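Side-chain contact in TIR protein (Paracoccus denitrificans PD1222, PDB 3H16), which is a bacterial protein with a TIR domain, a small alpha/beta fold built around a parallel beta-sheet: residues A133-T136 with S137-S140. Residues are numbered along the deposited sequence; the frame is centred on the assembly and turned at random.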
loop_
_atom_site.group_PDB
_atom_site.type_symbol
_atom_site.label_atom_id
_atom_site.label_comp_id
_atom_site.label_asym_id
_atom_site.label_seq_id
_atom_site.Cartn_x
_atom_site.Cartn_y
_atom_site.Cartn_z
ATOM N N ALA B 133 0.391 -0.355 7.490
ATOM C CA ALA B 133 -0.349 0.874 7.682
ATOM C C ALA B 133 0.518 2.123 7.593
ATOM O O ALA B 133 1.713 2.041 7.359
ATOM C CB ALA B 133 -1.036 0.825 9.021
ATOM N N PHE B 134 -0.101 3.289 7.753
ATOM C CA PHE B 134 0.635 4.543 7.746
ATOM C C PHE B 134 1.121 4.696 9.178
ATOM O O PHE B 134 0.429 4.300 10.124
ATOM C CB PHE B 134 -0.269 5.700 7.336
ATOM C CG PHE B 134 -0.625 5.679 5.892
ATOM C CD1 PHE B 134 0.365 5.800 4.926
ATOM C CD2 PHE B 134 -1.931 5.446 5.486
ATOM C CE1 PHE B 134 0.064 5.679 3.579
ATOM C CE2 PHE B 134 -2.248 5.322 4.133
ATOM C CZ PHE B 134 -1.248 5.436 3.178
ATOM N N ASN B 135 2.311 5.263 9.323
ATOM C CA ASN B 135 2.961 5.421 10.619
ATOM C C ASN B 135 3.556 6.840 10.761
ATOM O O ASN B 135 4.467 7.203 10.013
ATOM C CB ASN B 135 4.078 4.372 10.688
ATOM C CG ASN B 135 4.538 4.087 12.090
ATOM O OD1 ASN B 135 4.323 4.893 13.002
ATOM N ND2 ASN B 135 5.192 2.936 12.275
ATOM N N THR B 136 3.070 7.636 11.714
ATOM C CA THR B 136 3.610 8.988 11.875
ATOM C C THR B 136 5.052 8.958 12.395
ATOM O O THR B 136 5.702 9.995 12.531
ATOM C CB THR B 136 2.771 9.844 12.844
ATOM O OG1 THR B 136 2.900 9.334 14.175
ATOM C CG2 THR B 136 1.314 9.824 12.444
ATOM N N SER B 137 5.551 7.759 12.670
ATOM C CA SER B 137 6.905 7.587 13.173
ATOM C C SER B 137 7.857 7.413 11.994
ATOM O O SER B 137 9.077 7.523 12.142
ATOM C CB SER B 137 6.957 6.352 14.076
ATOM O OG SER B 137 8.268 6.086 14.530
ATOM N N THR B 138 7.286 7.151 10.819
ATOM C CA THR B 138 8.080 6.942 9.616
ATOM C C THR B 138 7.766 7.943 8.514
ATOM O O THR B 138 8.463 8.013 7.506
ATOM C CB THR B 138 7.891 5.510 9.072
ATOM O OG1 THR B 138 6.529 5.320 8.683
ATOM C CG2 THR B 138 8.253 4.485 10.146
ATOM N N LYS B 139 6.707 8.712 8.704
ATOM C CA LYS B 139 6.332 9.726 7.736
ATOM C C LYS B 139 5.763 10.916 8.483
ATOM O O LYS B 139 5.140 10.757 9.535
ATOM C CB LYS B 139 5.290 9.186 6.757
ATOM C CG LYS B 139 5.849 8.178 5.779
ATOM C CD LYS B 139 4.905 7.946 4.615
ATOM C CE LYS B 139 5.559 7.037 3.581
ATOM N NZ LYS B 139 4.678 6.765 2.411
ATOM N N SER B 140 6.003 12.111 7.958
ATOM C CA SER B 140 5.469 13.315 8.581
ATOM C C SER B 140 3.974 13.341 8.246
ATOM O O SER B 140 3.508 12.557 7.410
ATOM C CB SER B 140 6.152 14.556 8.006
ATOM O OG SER B 140 5.997 14.581 6.599
#
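The amide of Asn135 lies alongside Ser137, its OD1 3.2 Å from Ser137 CB. CG stands anti to the backbone N (chi1 -161°), and a small chi2 of -20° brings OD1 beside the Ser137 N. There OD1 accepts a hydrogen bond from Ser137 N at 3.1 Å. The donor sits well above the carbonyl plane of the amide. This side-chain to main-chain bond, from an Asn to the backbone N two residues on, is that of an Asx turn. The backbone O of Asn135 closes an overlapping type I beta turn, 135-138. It accepts a hydrogen bond from Thr138 N at 2.9 Å, with an N-H...O angle of 160°, and a weak one from Lys139 N. The chain thus turns back at the end of strand 134-135, at one edge of the parallel TIR sheet within this chain, and heads for helix 141-153. Ser140 is the N-cap of that helix. The side chains of Asn135 and Thr138 cross at about a right angle. Thr138 OG1 comes to 3.3 Å from Asn135 CB, while Thr138 CG2 lies 4.0 Å from Asn135 ND2. The same OG1 is hydrogen-bonded to Glu89 of the second subunit. Thr136 brings its CA to 3.3 Å from Lys139 O in a CA-H...O contact, and its OG1 bonds His114. Lys139 runs extended to a salt bridge with Asp147.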